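PDB 2I6V: type II secretion system protein C, which probably takes part, through domains such as this PDZ domain, in the type II secretion of proteins including cholera toxin across the outer membrane. Local coordinates for residues I3-Q11 / Y21-F32; G36-N47 / M70-H81. All blocks are in the same frame, centred on the assembly; numbering follows the deposited sequence.

Interaction 1 (I3-Q11 / Y21-F32); sequences IFQYVRLSQ and YRVSPGKDPVLF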
# COMPACT_ATOMS: atom_id res chain seq x y z
N ILE A 3 -7.54 4.84 4.23
CA ILE A 3 -6.19 4.32 4.05
C ILE A 3 -5.14 5.21 4.72
O ILE A 3 -4.13 4.71 5.24
CB ILE A 3 -5.86 4.14 2.54
CG1 ILE A 3 -6.78 3.08 1.94
CG2 ILE A 3 -4.40 3.77 2.35
CD1 ILE A 3 -6.61 2.92 0.43
N PHE A 4 -5.37 6.52 4.72
CA PHE A 4 -4.42 7.48 5.29
C PHE A 4 -4.14 7.30 6.78
O PHE A 4 -3.14 7.82 7.28
CB PHE A 4 -4.84 8.93 4.99
CG PHE A 4 -6.15 9.33 5.62
CD1 PHE A 4 -6.18 9.82 6.92
CD2 PHE A 4 -7.34 9.26 4.91
CE1 PHE A 4 -7.38 10.21 7.51
CE2 PHE A 4 -8.54 9.64 5.48
CZ PHE A 4 -8.56 10.11 6.78
N GLN A 5 -5.01 6.58 7.48
CA GLN A 5 -4.77 6.29 8.90
C GLN A 5 -3.63 5.28 9.05
O GLN A 5 -2.92 5.27 10.07
CB GLN A 5 -6.03 5.74 9.57
CG GLN A 5 -7.25 6.65 9.51
CD GLN A 5 -7.13 7.85 10.44
OE1 GLN A 5 -6.17 7.98 11.21
NE2 GLN A 5 -8.15 8.73 10.40
N TYR A 6 -3.46 4.45 8.02
CA TYR A 6 -2.55 3.30 8.06
C TYR A 6 -1.21 3.60 7.43
O TYR A 6 -0.18 3.11 7.89
CB TYR A 6 -3.15 2.10 7.29
CG TYR A 6 -4.46 1.58 7.85
CD1 TYR A 6 -4.48 0.47 8.68
CD2 TYR A 6 -5.67 2.21 7.55
CE1 TYR A 6 -5.67 -0.02 9.19
CE2 TYR A 6 -6.87 1.72 8.05
CZ TYR A 6 -6.86 0.61 8.88
OH TYR A 6 -8.06 0.13 9.39
N VAL A 7 -1.21 4.41 6.37
CA VAL A 7 -0.02 4.53 5.55
C VAL A 7 -0.06 5.78 4.68
O VAL A 7 -1.14 6.29 4.33
CB VAL A 7 0.16 3.27 4.66
CG1 VAL A 7 -0.93 3.21 3.57
CG2 VAL A 7 1.55 3.25 4.03
N ARG A 8 1.12 6.28 4.34
CA ARG A 8 1.26 7.32 3.33
C ARG A 8 2.14 6.78 2.22
O ARG A 8 3.07 6.00 2.47
CB ARG A 8 1.85 8.61 3.94
CG ARG A 8 0.80 9.37 4.75
CD ARG A 8 1.33 10.54 5.55
NE ARG A 8 0.32 10.90 6.53
CZ ARG A 8 0.51 11.71 7.57
NH1 ARG A 8 -0.51 11.95 8.39
NH2 ARG A 8 1.68 12.29 7.78
N LEU A 9 1.83 7.17 0.98
CA LEU A 9 2.54 6.64 -0.18
C LEU A 9 3.08 7.76 -1.06
O LEU A 9 2.45 8.80 -1.22
CB LEU A 9 1.60 5.77 -1.01
CG LEU A 9 0.95 4.58 -0.31
CD1 LEU A 9 -0.05 3.93 -1.25
CD2 LEU A 9 2.03 3.60 0.13
N SER A 10 4.25 7.53 -1.63
CA SER A 10 4.81 8.44 -2.65
C SER A 10 5.37 7.63 -3.82
O SER A 10 5.83 6.51 -3.64
CB SER A 10 5.88 9.36 -2.05
OG SER A 10 6.97 8.64 -1.50
N GLN A 11 5.32 8.20 -5.02
CA GLN A 11 5.75 7.47 -6.20
C GLN A 11 7.24 7.26 -6.25
O GLN A 11 8.03 8.14 -5.88
CB GLN A 11 5.36 8.22 -7.48
CG GLN A 11 3.87 8.38 -7.67
CD GLN A 11 3.55 9.21 -8.90
OE1 GLN A 11 4.35 10.05 -9.33
NE2 GLN A 11 2.37 8.98 -9.48
N TYR A 21 5.53 2.28 -4.81
CA TYR A 21 5.30 3.40 -3.89
C TYR A 21 6.09 3.26 -2.60
O TYR A 21 6.04 2.22 -1.94
CB TYR A 21 3.80 3.57 -3.58
CG TYR A 21 3.01 3.86 -4.82
CD1 TYR A 21 2.65 5.16 -5.14
CD2 TYR A 21 2.66 2.84 -5.69
CE1 TYR A 21 1.95 5.44 -6.30
CE2 TYR A 21 1.96 3.10 -6.86
CZ TYR A 21 1.61 4.40 -7.16
OH TYR A 21 0.91 4.65 -8.32
N ARG A 22 6.85 4.29 -2.26
CA ARG A 22 7.55 4.32 -0.98
C ARG A 22 6.53 4.47 0.13
O ARG A 22 5.64 5.32 0.06
CB ARG A 22 8.50 5.51 -0.91
CG ARG A 22 9.47 5.42 0.26
CD ARG A 22 10.16 6.77 0.48
NE ARG A 22 11.15 6.72 1.57
CZ ARG A 22 10.85 6.73 2.87
NH1 ARG A 22 9.57 6.78 3.26
NH2 ARG A 22 11.82 6.67 3.77
N VAL A 23 6.68 3.65 1.16
CA VAL A 23 5.82 3.70 2.33
C VAL A 23 6.36 4.64 3.41
O VAL A 23 7.54 4.58 3.76
CB VAL A 23 5.73 2.28 2.95
CG1 VAL A 23 5.17 2.32 4.36
CG2 VAL A 23 4.92 1.34 2.05
N SER A 24 5.48 5.50 3.93
CA SER A 24 5.77 6.36 5.08
C SER A 24 4.68 6.13 6.12
O SER A 24 3.60 5.65 5.80
CB SER A 24 5.79 7.84 4.69
OG SER A 24 6.86 8.14 3.79
N PRO A 25 4.95 6.47 7.38
CA PRO A 25 3.93 6.30 8.41
C PRO A 25 2.62 7.03 8.09
O PRO A 25 2.64 8.14 7.57
CB PRO A 25 4.59 6.89 9.66
CG PRO A 25 6.08 6.71 9.40
CD PRO A 25 6.21 7.02 7.92
N GLY A 26 1.50 6.37 8.40
CA GLY A 26 0.21 7.01 8.28
C GLY A 26 -0.09 7.88 9.48
O GLY A 26 0.79 8.18 10.31
N LYS A 27 -1.34 8.27 9.60
CA LYS A 27 -1.72 9.19 10.64
C LYS A 27 -1.66 8.54 12.02
O LYS A 27 -1.37 9.21 13.01
CB LYS A 27 -3.13 9.71 10.37
CG LYS A 27 -3.54 10.87 11.24
CD LYS A 27 -4.81 11.48 10.73
CE LYS A 27 -5.17 12.70 11.56
NZ LYS A 27 -6.52 13.20 11.20
N ASP A 28 -1.99 7.25 12.09
CA ASP A 28 -2.10 6.54 13.37
C ASP A 28 -0.97 5.52 13.56
O ASP A 28 -0.94 4.49 12.89
CB ASP A 28 -3.46 5.85 13.47
CG ASP A 28 -3.74 5.31 14.84
OD1 ASP A 28 -2.79 5.23 15.66
OD2 ASP A 28 -4.92 4.97 15.09
N PRO A 29 -0.03 5.81 14.47
CA PRO A 29 1.08 4.89 14.73
C PRO A 29 0.64 3.50 15.15
O PRO A 29 1.33 2.52 14.87
CB PRO A 29 1.85 5.57 15.87
CG PRO A 29 1.51 7.01 15.75
CD PRO A 29 0.07 7.03 15.30
N VAL A 30 -0.50 3.40 15.83
CA VAL A 30 -0.97 2.09 16.26
C VAL A 30 -1.25 1.21 15.05
O VAL A 30 -0.93 0.02 15.04
CB VAL A 30 -2.23 2.20 17.15
CG1 VAL A 30 -2.85 0.81 17.38
CG2 VAL A 30 -1.86 2.84 18.48
N LEU A 31 -1.86 1.79 14.03
CA LEU A 31 -2.16 1.02 12.83
C LEU A 31 -0.87 0.67 12.07
O LEU A 31 -0.65 -0.48 11.70
CB LEU A 31 -3.12 1.80 11.93
CG LEU A 31 -4.51 2.05 12.52
CD1 LEU A 31 -5.37 2.81 11.52
CD2 LEU A 31 -5.20 0.76 12.94
N PHE A 32 -0.03 1.67 11.84
CA PHE A 32 1.22 1.45 11.08
C PHE A 32 2.10 0.38 11.74
O PHE A 32 2.61 -0.53 11.07
CB PHE A 32 1.96 2.79 10.97
CG PHE A 32 3.15 2.77 10.04
CD1 PHE A 32 2.98 2.80 8.65
CD2 PHE A 32 4.44 2.75 10.55
CE1 PHE A 32 4.07 2.80 7.80
CE2 PHE A 32 5.55 2.75 9.70
CZ PHE A 32 5.36 2.77 8.33
O HOH W 1 -8.34 11.38 11.50
O HOH W 2 6.82 7.65 1.18
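Y21 packs beside L9 and Q11 on one face of the antiparallel beta hairpin that opens this PDZ domain. Its CB lies 4.0 Å from L9 CB, and the ring runs alongside the extended Q11 chain, where CE1 meets Q11 CG. R22 and S10 form an antiparallel hydrogen-bonded pair: R22 N gives to S10 O and S10 N to R22 O. The extended R22 side chain leads away from S10 to a salt bridge with D39. V23, branched at CB, reaches two residues of the partner strand: CG1, anti to the backbone N (chi1 164°), meets V7 CG2 at 3.8 Å, while CG2 meets L9 CD2. S24 closes two backbone bonds with R8, and a water joins its OG to S10 OG, two small hydroxyls on one face of the sheet. The P25 carbonyl lies alongside the R8 chain, its O 3.4 Å from R8 CD. G26, with no side chain, passes close to the other backbone, its CA 3.5 Å from V7 N. As the chain turns, K27 N bonds F4 O, the methylenes of K27 run beside Q5 OE1, and one water bridges K27 NZ and Q5 NE2, which also bonds E2 OE1. D28 N reaches Q5 O at 3.0 Å, while its carboxylate N-caps helix 29-34 by accepting from V30 N. L31, on the first turn, sets CD1 over the face of the Y6 ring, 3.6 Å from the centroid, a CH-pi contact; Y6 OH itself bonds Q86 O. F32 brings its ring edge to the Y6 carbonyl, CD1 3.3 Å from Y6 O.

Interaction 2 (G36-N47 / M70-H81); sequences GLQDGDMAVALN and MSLTVERDGQQH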
# COMPACT_ATOMS: atom_id res chain seq x y z
N GLY A 36 2.84 -3.97 10.90
CA GLY A 36 4.21 -4.36 10.65
C GLY A 36 4.88 -3.65 9.49
O GLY A 36 5.81 -4.19 8.89
N LEU A 37 4.41 -2.45 9.16
CA LEU A 37 5.09 -1.66 8.14
C LEU A 37 6.30 -0.95 8.72
O LEU A 37 6.40 -0.74 9.94
CB LEU A 37 4.14 -0.62 7.53
CG LEU A 37 3.11 -1.15 6.54
CD1 LEU A 37 2.16 -0.03 6.14
CD2 LEU A 37 3.82 -1.72 5.32
N GLN A 38 7.24 -0.58 7.84
CA GLN A 38 8.41 0.18 8.23
C GLN A 38 8.60 1.29 7.22
O GLN A 38 8.37 1.10 6.03
CB GLN A 38 9.64 -0.72 8.30
CG GLN A 38 9.52 -1.78 9.38
CD GLN A 38 10.78 -2.61 9.54
OE1 GLN A 38 11.79 -2.36 8.89
NE2 GLN A 38 10.72 -3.61 10.42
N ASP A 39 9.00 2.46 7.72
CA ASP A 39 9.27 3.60 6.84
C ASP A 39 10.28 3.16 5.78
O ASP A 39 11.27 2.48 6.09
CB ASP A 39 9.84 4.78 7.63
CG ASP A 39 10.14 5.97 6.74
OD1 ASP A 39 9.18 6.50 6.16
OD2 ASP A 39 11.33 6.36 6.63
N GLY A 40 10.02 3.53 4.53
CA GLY A 40 10.91 3.16 3.43
C GLY A 40 10.64 1.80 2.78
O GLY A 40 11.33 1.42 1.83
N ASP A 41 9.67 1.05 3.29
CA ASP A 41 9.23 -0.16 2.60
C ASP A 41 8.77 0.24 1.20
O ASP A 41 8.29 1.36 0.99
CB ASP A 41 8.04 -0.79 3.30
CG ASP A 41 8.42 -1.59 4.53
OD1 ASP A 41 9.62 -1.86 4.73
OD2 ASP A 41 7.49 -1.97 5.27
N MET A 42 8.89 -0.68 0.25
CA MET A 42 8.39 -0.41 -1.12
C MET A 42 7.11 -1.18 -1.39
O MET A 42 7.12 -2.40 -1.47
CB MET A 42 9.44 -0.79 -2.17
CG MET A 42 10.52 0.26 -2.35
SD MET A 42 9.85 1.81 -3.01
CE MET A 42 9.14 1.20 -4.54
N ALA A 43 6.00 -0.46 -1.56
CA ALA A 43 4.72 -1.11 -1.81
C ALA A 43 4.59 -1.41 -3.29
O ALA A 43 4.81 -0.53 -4.14
CB ALA A 43 3.59 -0.22 -1.36
N VAL A 44 4.25 -2.65 -3.61
CA VAL A 44 4.21 -3.05 -5.02
C VAL A 44 2.87 -3.62 -5.46
O VAL A 44 2.54 -3.60 -6.66
CB VAL A 44 5.34 -4.04 -5.34
CG1 VAL A 44 6.70 -3.39 -5.07
CG2 VAL A 44 5.20 -5.31 -4.50
N ALA A 45 2.07 -4.11 -4.52
CA ALA A 45 0.75 -4.61 -4.88
C ALA A 45 -0.27 -4.34 -3.78
O ALA A 45 0.09 -4.18 -2.61
CB ALA A 45 0.81 -6.10 -5.18
N LEU A 46 -1.54 -4.32 -4.17
CA LEU A 46 -2.64 -4.15 -3.25
C LEU A 46 -3.67 -5.21 -3.59
O LEU A 46 -4.14 -5.28 -4.73
CB LEU A 46 -3.23 -2.74 -3.42
CG LEU A 46 -4.26 -2.23 -2.42
CD1 LEU A 46 -3.81 -2.49 -0.98
CD2 LEU A 46 -4.49 -0.73 -2.65
N ASN A 47 -4.01 -6.07 -2.62
CA ASN A 47 -4.86 -7.24 -2.91
C ASN A 47 -4.36 -8.08 -4.08
O ASN A 47 -5.16 -8.67 -4.83
CB ASN A 47 -6.30 -6.81 -3.15
CG ASN A 47 -6.96 -6.24 -1.91
OD1 ASN A 47 -6.36 -6.19 -0.84
ND2 ASN A 47 -8.21 -5.80 -2.06
N MET A 70 -7.70 -5.43 3.49
CA MET A 70 -6.87 -5.34 2.29
C MET A 70 -5.50 -5.93 2.59
O MET A 70 -5.07 -5.94 3.75
CB MET A 70 -6.64 -3.89 1.88
CG MET A 70 -7.87 -3.10 1.58
SD MET A 70 -7.39 -1.54 0.81
CE MET A 70 -5.93 -1.12 1.75
N SER A 71 -4.80 -6.40 1.56
CA SER A 71 -3.41 -6.79 1.74
C SER A 71 -2.52 -5.88 0.91
O SER A 71 -2.83 -5.58 -0.25
CB SER A 71 -3.17 -8.23 1.31
OG SER A 71 -3.15 -8.31 -0.10
N LEU A 72 -1.42 -5.45 1.50
CA LEU A 72 -0.44 -4.63 0.81
C LEU A 72 0.83 -5.46 0.73
O LEU A 72 1.36 -5.88 1.75
CB LEU A 72 -0.20 -3.36 1.60
CG LEU A 72 0.69 -2.26 1.04
CD1 LEU A 72 0.09 -1.62 -0.21
CD2 LEU A 72 0.89 -1.20 2.12
N THR A 73 1.32 -5.70 -0.49
CA THR A 73 2.56 -6.44 -0.65
C THR A 73 3.69 -5.42 -0.65
O THR A 73 3.68 -4.48 -1.44
CB THR A 73 2.59 -7.22 -1.98
OG1 THR A 73 1.49 -8.14 -2.03
CG2 THR A 73 3.90 -8.00 -2.11
N VAL A 74 4.66 -5.61 0.24
CA VAL A 74 5.80 -4.69 0.27
C VAL A 74 7.12 -5.42 0.07
O VAL A 74 7.22 -6.62 0.34
CB VAL A 74 5.88 -3.89 1.59
CG1 VAL A 74 4.58 -3.10 1.81
CG2 VAL A 74 6.18 -4.81 2.77
N GLU A 75 8.13 -4.69 -0.39
CA GLU A 75 9.47 -5.21 -0.55
C GLU A 75 10.37 -4.53 0.48
O GLU A 75 10.37 -3.30 0.59
CB GLU A 75 9.98 -4.94 -1.96
CG GLU A 75 11.16 -5.79 -2.39
CD GLU A 75 11.29 -5.83 -3.90
OE1 GLU A 75 11.61 -4.77 -4.49
OE2 GLU A 75 11.04 -6.90 -4.51
N ARG A 76 11.13 -5.34 1.22
CA ARG A 76 12.00 -4.86 2.27
C ARG A 76 13.24 -5.74 2.27
O ARG A 76 13.13 -6.96 2.37
CB ARG A 76 11.27 -4.93 3.63
CG ARG A 76 12.09 -4.40 4.80
CD ARG A 76 11.43 -4.78 6.13
NE ARG A 76 10.07 -4.25 6.19
CZ ARG A 76 9.12 -4.69 7.00
NH1 ARG A 76 9.38 -5.69 7.83
NH2 ARG A 76 7.91 -4.14 6.97
N ASP A 77 14.40 -5.13 2.12
CA ASP A 77 15.67 -5.86 2.06
C ASP A 77 15.64 -6.96 0.99
O ASP A 77 16.15 -8.07 1.19
CB ASP A 77 16.03 -6.42 3.43
CG ASP A 77 16.07 -5.34 4.50
OD1 ASP A 77 16.54 -4.21 4.20
OD2 ASP A 77 15.64 -5.62 5.64
N GLY A 78 15.02 -6.64 -0.14
CA GLY A 78 15.00 -7.51 -1.32
C GLY A 78 14.00 -8.64 -1.27
O GLY A 78 13.94 -9.46 -2.19
N GLN A 79 13.21 -8.71 -0.20
CA GLN A 79 12.23 -9.77 -0.06
C GLN A 79 10.83 -9.18 0.04
O GLN A 79 10.66 -8.09 0.57
CB GLN A 79 12.51 -10.59 1.20
CG GLN A 79 13.76 -11.44 1.13
CD GLN A 79 13.87 -12.39 2.30
OE1 GLN A 79 13.84 -11.98 3.46
NE2 GLN A 79 13.99 -13.68 2.00
N GLN A 80 9.84 -9.91 -0.45
CA GLN A 80 8.46 -9.45 -0.37
C GLN A 80 7.66 -10.15 0.72
O GLN A 80 7.87 -11.34 0.99
CB GLN A 80 7.76 -9.59 -1.73
CG GLN A 80 8.29 -8.62 -2.79
CD GLN A 80 7.51 -8.69 -4.09
OE1 GLN A 80 6.54 -9.44 -4.21
NE2 GLN A 80 7.93 -7.90 -5.08
N HIS A 81 6.76 -9.41 1.35
CA HIS A 81 5.76 -10.04 2.19
C HIS A 81 4.48 -9.22 2.19
O HIS A 81 4.46 -8.07 1.75
CB HIS A 81 6.26 -10.24 3.62
CG HIS A 81 6.29 -8.99 4.43
ND1 HIS A 81 7.34 -8.10 4.41
CD2 HIS A 81 5.39 -8.49 5.32
CE1 HIS A 81 7.09 -7.10 5.24
NE2 HIS A 81 5.91 -7.31 5.80
O HOH W 3 7.05 -6.90 9.24
O HOH W 4 4.39 -6.73 8.14
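R76 grips D41 side-on in a two-pronged salt bridge: NE gives to OD1 and NH2 to OD2, each at 2.8 Å, with the carboxylate and guanidinium planes 18° apart. The arginine chain bends at chi3 (-58°), turning its flat head over the loop. NH2 also bonds G36 O within the guanidinium plane. Q38 lays its amide almost parallel over one guanidinium face, with CD 3.7 Å from R76 CZ, and H81 CE1 lies over the opposite face, toward its rim. D41 OD2 accepts a second bond, from Q38 N, above the carboxylate plane. Strand 42-46 pairs with strand 69-76 in the antiparallel sheet of the PDZ fold, its register shifted by one at a classic beta bulge: V44 and A45 both face T73, whose O takes V44 N at 2.9 Å and A45 N only weakly. Small A43 suits the close approach to V74, their CA atoms 4.3 Å apart, and its CB meets L72 CD1. L46, CG anti to its backbone N (chi1 -171°), extends CD1 to M70 CE, 3.7 Å away. N47 N gives to S71 O, and its side-chain OD1 takes S71 N, in place of a backbone carbonyl, at 2.9 Å.

How the interactions relate
Interaction 1 comes first along the chain and interaction 2 follows in series, their centres 12 Å apart in a single compact domain. Helix 29-34, entered from the second strand of the hairpin, leads through the loop before strand 42-46 into interaction 2. The two share one antiparallel sheet, in which strand 42-46 stands between strand 17-25 and strand 69-76. They touch directly: Y21 O lies 2.7 Å from A43 N and V23 O 2.8 Å from G40 N, both probable hydrogen bonds. Strand 42-46 is thus the middle strand through which the N-terminal hairpin and the C-terminal strands of the PDZ domain are joined.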